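Local coordinates for protein alpha-Amylase (Thermotoga maritima, PDB 2B5D) that belongs to the glycosyl hydrolase family 57 and joins a mixed, largely parallel beta-sheet domain to a helical C-terminal region, at residues Arg224-Met227 against Phe233-Ala236; Arg332-Met335 against Glu341-Ile344; Tyr492-Leu495 against Ile500-Glu503. All blocks are in the same frame, centred on the assembly; numbering follows the deposited sequence. Where two conformers were deposited one is given.

Interaction 1 (Arg224-Met227 against Phe233-Ala236)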
loop_
_atom_site.group_PDB
_atom_site.type_symbol
_atom_site.label_atom_id
_atom_site.label_comp_id
_atom_site.label_asym_id
_atom_site.label_seq_id
_atom_site.Cartn_x
_atom_site.Cartn_y
_atom_site.Cartn_z
ATOM N N ARG A 224 -39.899 -30.086 -4.140
ATOM C CA ARG A 224 -41.011 -29.592 -3.328
ATOM C C ARG A 224 -40.454 -28.953 -2.029
ATOM O O ARG A 224 -39.493 -29.475 -1.446
ATOM C CB ARG A 224 -41.976 -30.759 -3.047
ATOM C CG ARG A 224 -43.071 -30.848 -4.187
ATOM C CD ARG A 224 -44.072 -31.903 -3.941
ATOM N NE ARG A 224 -45.334 -31.479 -3.288
ATOM C CZ ARG A 224 -46.327 -30.854 -3.916
ATOM N NH1 ARG A 224 -46.207 -30.498 -5.192
ATOM N NH2 ARG A 224 -47.428 -30.551 -3.255
ATOM N N PRO A 225 -41.079 -27.870 -1.552
ATOM C CA PRO A 225 -40.736 -27.359 -0.231
ATOM C C PRO A 225 -40.950 -28.416 0.856
ATOM O O PRO A 225 -41.658 -29.400 0.662
ATOM C CB PRO A 225 -41.756 -26.233 -0.014
ATOM C CG PRO A 225 -42.873 -26.548 -0.973
ATOM C CD PRO A 225 -42.142 -27.076 -2.170
ATOM N N ILE A 226 -40.302 -28.238 1.982
ATOM C CA ILE A 226 -40.597 -29.070 3.126
ATOM C C ILE A 226 -41.132 -28.108 4.159
ATOM O O ILE A 226 -41.072 -26.902 3.952
ATOM C CB ILE A 226 -39.341 -29.775 3.678
ATOM C CG1 ILE A 226 -38.367 -28.725 4.255
ATOM C CG2 ILE A 226 -38.798 -30.769 2.633
ATOM C CD1 ILE A 226 -37.223 -29.285 5.019
ATOM N N MET A 227 -41.650 -28.642 5.258
ATOM C CA MET A 227 -42.101 -27.816 6.406
ATOM C C MET A 227 -41.247 -28.263 7.565
ATOM O O MET A 227 -41.074 -29.473 7.730
ATOM C CB MET A 227 -43.548 -28.101 6.711
ATOM C CG MET A 227 -44.166 -27.024 7.638
ATOM S SD MET A 227 -45.630 -27.734 8.460
ATOM C CE MET A 227 -46.852 -26.639 7.739
ATOM N N PHE A 233 -41.899 -23.269 6.351
ATOM C CA PHE A 233 -41.620 -23.861 5.022
ATOM C C PHE A 233 -40.209 -23.477 4.483
ATOM O O PHE A 233 -39.841 -22.303 4.544
ATOM C CB PHE A 233 -42.677 -23.379 4.034
ATOM C CG PHE A 233 -44.017 -23.989 4.237
ATOM C CD1 PHE A 233 -45.068 -23.243 4.788
ATOM C CD2 PHE A 233 -44.257 -25.323 3.854
ATOM C CE1 PHE A 233 -46.373 -23.822 4.937
ATOM C CE2 PHE A 233 -45.534 -25.910 4.037
ATOM C CZ PHE A 233 -46.588 -25.144 4.588
ATOM N N ALA A 234 -39.418 -24.456 4.036
ATOM C CA ALA A 234 -38.143 -24.198 3.371
ATOM C C ALA A 234 -38.188 -24.628 1.863
ATOM O O ALA A 234 -38.617 -25.736 1.553
ATOM C CB ALA A 234 -37.027 -24.943 4.085
ATOM N N PHE A 235 -37.698 -23.765 0.973
ATOM C CA PHE A 235 -37.628 -23.976 -0.489
ATOM C C PHE A 235 -36.169 -24.183 -0.872
ATOM O O PHE A 235 -35.378 -23.320 -0.594
ATOM C CB PHE A 235 -38.111 -22.737 -1.200
ATOM C CG PHE A 235 -39.614 -22.550 -1.186
ATOM C CD1 PHE A 235 -40.238 -21.792 -0.187
ATOM C CD2 PHE A 235 -40.397 -23.112 -2.156
ATOM C CE1 PHE A 235 -41.638 -21.592 -0.191
ATOM C CE2 PHE A 235 -41.792 -22.944 -2.166
ATOM C CZ PHE A 235 -42.416 -22.158 -1.208
ATOM N N ALA A 236 -35.795 -25.331 -1.426
ATOM C CA ALA A 236 -34.405 -25.557 -1.774
ATOM C C ALA A 236 -34.139 -25.229 -3.255
ATOM O O ALA A 236 -34.931 -25.544 -4.164
ATOM C CB ALA A 236 -33.907 -26.939 -1.386
#
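A beta hairpin of the large mixed sheet, its strand 233-236 beside strand 203-206, pairs Pro225, Ile226 and Met227 with Phe233, Ala234 and Phe235. Ile226 and Ala234 form its antiparallel hydrogen-bonded pair: Ile226 N donates to Ala234 O over 3.0 Å with an angle of 157° at the hydrogen, while Ala234 N returns a bond to Ile226 O. Ile226 O also receives the CA-H of Phe233 and lies near the plane of the Phe233 ring, at its edge. On the Ile226 and Ala234 face of the sheet, Ile226 CG1 meets Ala234 CB at 4.0 Å. Met227 and Phe233, the non-hydrogen-bonded pair, share the other face. In the conformer described, one of two, Met227 CG is anti to the backbone N (chi1 -165°) and sits over the Phe233 ring, 4.2 Å from the centroid. The outer part of this side chain is less certain: Met227 SD lies obliquely, 5.2 Å from the Phe233 centroid, a Met-aromatic contact, and the methyl CE touches Phe233 CZ at 3.5 Å. Pro225 CB sits over one face of the Phe235 ring, offset toward the rim, 4.1 Å from its centroid, a second CH-pi contact. Two backbone bonds thus fix the register, while aliphatic groups meet the aromatic faces by dispersion.

Interaction 2 (Arg332-Met335 against Glu341-Ile344)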
loop_
_atom_site.group_PDB
_atom_site.type_symbol
_atom_site.label_atom_id
_atom_site.label_comp_id
_atom_site.label_asym_id
_atom_site.label_seq_id
_atom_site.Cartn_x
_atom_site.Cartn_y
_atom_site.Cartn_z
ATOM N N ARG A 332 -41.505 -32.161 -17.158
ATOM C CA ARG A 332 -42.199 -33.341 -17.630
ATOM C C ARG A 332 -41.557 -34.574 -17.039
ATOM O O ARG A 332 -42.261 -35.466 -16.550
ATOM C CB ARG A 332 -42.202 -33.399 -19.167
ATOM C CG ARG A 332 -43.217 -32.450 -19.853
ATOM C CD ARG A 332 -43.328 -32.811 -21.354
ATOM N NE ARG A 332 -41.981 -32.878 -21.940
ATOM C CZ ARG A 332 -41.430 -31.903 -22.658
ATOM N NH1 ARG A 332 -42.128 -30.788 -22.933
ATOM N NH2 ARG A 332 -40.191 -32.058 -23.117
ATOM N N ARG A 333 -40.231 -34.619 -17.067
ATOM C CA ARG A 333 -39.479 -35.712 -16.486
ATOM C C ARG A 333 -39.800 -35.883 -14.975
ATOM O O ARG A 333 -39.876 -37.008 -14.468
ATOM C CB ARG A 333 -37.998 -35.404 -16.676
ATOM C CG ARG A 333 -37.034 -36.358 -15.998
ATOM C CD ARG A 333 -35.589 -35.991 -16.310
ATOM N NE ARG A 333 -35.031 -34.914 -15.482
ATOM C CZ ARG A 333 -34.661 -33.707 -15.926
ATOM N NH1 ARG A 333 -34.774 -33.373 -17.230
ATOM N NH2 ARG A 333 -34.156 -32.832 -15.064
ATOM N N LEU A 334 -39.962 -34.760 -14.270
ATOM C CA LEU A 334 -40.176 -34.753 -12.828
ATOM C C LEU A 334 -41.593 -35.162 -12.479
ATOM O O LEU A 334 -41.768 -35.934 -11.573
ATOM C CB LEU A 334 -39.886 -33.367 -12.231
ATOM C CG LEU A 334 -38.608 -32.991 -11.456
ATOM C CD1 LEU A 334 -37.466 -33.965 -11.524
ATOM C CD2 LEU A 334 -38.181 -31.555 -11.830
ATOM N N MET A 335 -42.592 -34.607 -13.171
ATOM C CA MET A 335 -43.985 -35.026 -13.016
ATOM C C MET A 335 -44.095 -36.547 -13.179
ATOM O O MET A 335 -44.660 -37.254 -12.319
ATOM C CB MET A 335 -44.890 -34.294 -14.015
ATOM C CG MET A 335 -45.433 -32.999 -13.469
ATOM S SD MET A 335 -46.318 -31.838 -14.544
ATOM C CE MET A 335 -45.078 -31.489 -15.818
ATOM N N GLU A 341 -46.824 -32.086 -8.992
ATOM C CA GLU A 341 -46.194 -30.963 -9.664
ATOM C C GLU A 341 -44.852 -30.540 -8.979
ATOM O O GLU A 341 -44.831 -30.221 -7.788
ATOM C CB GLU A 341 -47.191 -29.795 -9.718
ATOM C CG GLU A 341 -48.382 -30.027 -10.668
ATOM C CD GLU A 341 -49.641 -29.192 -10.312
ATOM O OE1 GLU A 341 -50.257 -28.586 -11.234
ATOM O OE2 GLU A 341 -50.023 -29.153 -9.103
ATOM N N PRO A 342 -43.726 -30.543 -9.746
ATOM C CA PRO A 342 -42.462 -30.037 -9.211
ATOM C C PRO A 342 -42.541 -28.530 -9.007
ATOM O O PRO A 342 -43.312 -27.832 -9.692
ATOM C CB PRO A 342 -41.443 -30.406 -10.276
ATOM C CG PRO A 342 -42.278 -30.499 -11.566
ATOM C CD PRO A 342 -43.610 -31.006 -11.148
ATOM N N VAL A 343 -41.848 -28.032 -7.986
ATOM C CA VAL A 343 -41.615 -26.598 -7.946
ATOM C C VAL A 343 -40.128 -26.344 -8.057
ATOM O O VAL A 343 -39.317 -26.870 -7.325
ATOM C CB VAL A 343 -42.477 -25.769 -6.882
ATOM C CG1 VAL A 343 -43.302 -26.644 -5.991
ATOM C CG2 VAL A 343 -41.671 -24.704 -6.132
ATOM N N ILE A 344 -39.780 -25.644 -9.114
ATOM C CA ILE A 344 -38.388 -25.536 -9.517
ATOM C C ILE A 344 -37.986 -24.202 -8.974
ATOM O O ILE A 344 -38.579 -23.149 -9.361
ATOM C CB ILE A 344 -38.256 -25.676 -11.077
ATOM C CG1 ILE A 344 -38.605 -27.133 -11.468
ATOM C CG2 ILE A 344 -36.898 -25.232 -11.516
ATOM C CD1 ILE A 344 -39.037 -27.370 -12.939
#
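Pro342, Leu334 and Met335 bury the most surface here, where the C-terminal end of helix 309-338 lies against the start of strand 343-349 after a short connecting turn. Pro342 points its CB toward the helix, and its ring atoms meet both partners. Leu334 crosses it at a slant: its CB is 3.8 Å from Pro342 CG, and its CD2 reaches Pro342 CB, also at 3.8 Å. Met335 comes across the ring at about a right angle, its CG 3.6 Å from Pro342 CD. Within the strand, Ile344 also points its CB to the helix, and its CD1 lies 4.4 Å from Leu334 CD2, a looser touch that extends the apolar patch. Tyr223 packs on Leu334 and Met1 on Met335, while the backbones of Pro342 and Ile344 bond to Lys4 in the parallel neighbour, strand 3-11. Helix and strand share no hydrogen bond in this contact. Its cohesion is therefore apolar, resting on the proline ring lying against Leu334 and Met335, with CB and CG on the leucine and CD on the methionine, and the strand's backbone polar groups can be used within the sheet.

Interaction 3 (Tyr492-Leu495 against Ile500-Glu503)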
loop_
_atom_site.group_PDB
_atom_site.type_symbol
_atom_site.label_atom_id
_atom_site.label_comp_id
_atom_site.label_asym_id
_atom_site.label_seq_id
_atom_site.Cartn_x
_atom_site.Cartn_y
_atom_site.Cartn_z
ATOM N N TYR A 492 -19.310 3.246 23.538
ATOM C CA TYR A 492 -19.264 2.391 24.701
ATOM C C TYR A 492 -18.521 3.114 25.803
ATOM O O TYR A 492 -18.980 3.139 26.963
ATOM C CB TYR A 492 -18.582 1.063 24.371
ATOM C CG TYR A 492 -18.370 0.182 25.562
ATOM C CD1 TYR A 492 -19.435 -0.543 26.112
ATOM C CD2 TYR A 492 -17.110 0.075 26.174
ATOM C CE1 TYR A 492 -19.255 -1.360 27.229
ATOM C CE2 TYR A 492 -16.915 -0.727 27.298
ATOM C CZ TYR A 492 -17.999 -1.444 27.824
ATOM O OH TYR A 492 -17.833 -2.266 28.932
ATOM N N ASP A 493 -17.375 3.689 25.440
ATOM C CA ASP A 493 -16.550 4.432 26.374
ATOM C C ASP A 493 -17.210 5.662 26.981
ATOM O O ASP A 493 -17.134 5.874 28.178
ATOM C CB ASP A 493 -15.256 4.811 25.700
ATOM C CG ASP A 493 -14.353 3.648 25.577
ATOM O OD1 ASP A 493 -14.654 2.609 26.235
ATOM O OD2 ASP A 493 -13.357 3.762 24.829
ATOM N N GLN A 494 -17.882 6.449 26.161
ATOM C CA GLN A 494 -18.593 7.589 26.689
ATOM C C GLN A 494 -19.691 7.169 27.678
ATOM O O GLN A 494 -19.909 7.850 28.672
ATOM C CB GLN A 494 -19.176 8.412 25.560
ATOM C CG GLN A 494 -18.106 8.870 24.617
ATOM C CD GLN A 494 -18.639 9.611 23.426
ATOM O OE1 GLN A 494 -17.877 9.988 22.547
ATOM N NE2 GLN A 494 -19.946 9.834 23.385
ATOM N N LEU A 495 -20.358 6.046 27.407
ATOM C CA LEU A 495 -21.512 5.641 28.187
ATOM C C LEU A 495 -21.044 5.158 29.530
ATOM O O LEU A 495 -21.503 5.635 30.555
ATOM C CB LEU A 495 -22.316 4.540 27.485
ATOM C CG LEU A 495 -23.683 4.201 28.104
ATOM C CD1 LEU A 495 -24.655 5.396 28.043
ATOM C CD2 LEU A 495 -24.270 3.051 27.350
ATOM N N ILE A 500 -20.927 11.110 27.895
ATOM C CA ILE A 500 -21.572 11.080 26.581
ATOM C C ILE A 500 -21.309 12.394 25.872
ATOM O O ILE A 500 -21.547 13.465 26.429
ATOM C CB ILE A 500 -23.094 10.790 26.645
ATOM C CG1 ILE A 500 -23.341 9.370 27.141
ATOM C CG2 ILE A 500 -23.756 10.981 25.267
ATOM C CD1 ILE A 500 -24.806 9.115 27.451
ATOM N N ASP A 501 -20.852 12.283 24.627
ATOM C CA ASP A 501 -20.425 13.401 23.814
ATOM C C ASP A 501 -21.479 13.593 22.753
ATOM O O ASP A 501 -21.523 12.895 21.753
ATOM C CB ASP A 501 -19.069 13.027 23.224
ATOM C CG ASP A 501 -18.476 14.091 22.327
ATOM O OD1 ASP A 501 -17.220 14.031 22.178
ATOM O OD2 ASP A 501 -19.234 14.934 21.767
ATOM N N GLU A 502 -22.336 14.567 22.965
ATOM C CA GLU A 502 -23.538 14.656 22.184
ATOM C C GLU A 502 -23.364 15.014 20.743
ATOM O O GLU A 502 -24.208 14.660 19.917
ATOM C CB GLU A 502 -24.523 15.611 22.822
ATOM C CG GLU A 502 -25.155 15.050 24.074
ATOM C CD GLU A 502 -26.350 15.881 24.481
ATOM O OE1 GLU A 502 -27.223 16.112 23.591
ATOM O OE2 GLU A 502 -26.399 16.306 25.670
ATOM N N GLU A 503 -22.291 15.739 20.448
ATOM C CA GLU A 503 -22.016 16.200 19.090
ATOM C C GLU A 503 -21.483 15.067 18.213
ATOM O O GLU A 503 -21.845 14.966 17.036
ATOM C CB GLU A 503 -21.023 17.372 19.117
ATOM C CG GLU A 503 -21.617 18.668 19.654
ATOM C CD GLU A 503 -20.885 19.893 19.111
ATOM O OE1 GLU A 503 -21.367 20.458 18.086
ATOM O OE2 GLU A 503 -19.823 20.262 19.696
#
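Gln494 and Leu495 meet Ile500 and Asp501 across the turn linking two consecutive helices of the helical C-terminal region: helix 473-496 ends, the chain turns, and helix 502-511 starts with Asp501 as its N-cap. At the start of the first segment Tyr492 makes a cation-pi contact with Arg429, and the carbonyl of Asp493 accepts a hydrogen bond from Ser497 OG in the connecting turn. Gln494, which follows, buries the most surface of the contact and points its CB toward the second segment. That CB rests 3.7 Å from Ile500 CA, and the chain beyond CG is extended (chi2 176°), which carries the amide past Ile500 to Asp501. There Gln494 CD lies 3.4 Å from Asp501 CB, with the amide and carboxylate planes 23° apart. Leu495 starts out away from the second segment but turns back at its tip. Its CG is anti to the backbone N (chi1 -170°), and the CD1 branch runs alongside Ile500, whose side chain points the same way. Leu495 touches Leu433, Val445 and Leu449, and Ile500 touches Leu444, so this pair joins the apolar interface with helices 418-436 and 443-458. The new helix is capped by the Asp501 carboxylate, which accepts a weak bond from Glu503 N, 3.4 Å from Asp501 OD2. At the apolar end of the contact, Leu495 CD1 and Ile500 CD1 stand 3.8 Å apart.

Overall arrangement
From the N terminus the three contacts come in series, and none nests in or crosses another. Interaction 1 closes the hairpin 226-236, which joins the sheet beside strand 203-206. Interaction 2 closes the turn between helix 309-338 and strand 343-349, and so ties that helix to the parallel strands of the same sheet. These two touch, with centres about 15 Å apart: Arg224 gives a weak hydrogen bond to the carbonyl of Glu341, and Pro225 packs on Val343. Interaction 3 closes the turn between helices 473-496 and 502-511 in the C-terminal region; its centre lies about 59 Å from that of interaction 2, across the chain's centre.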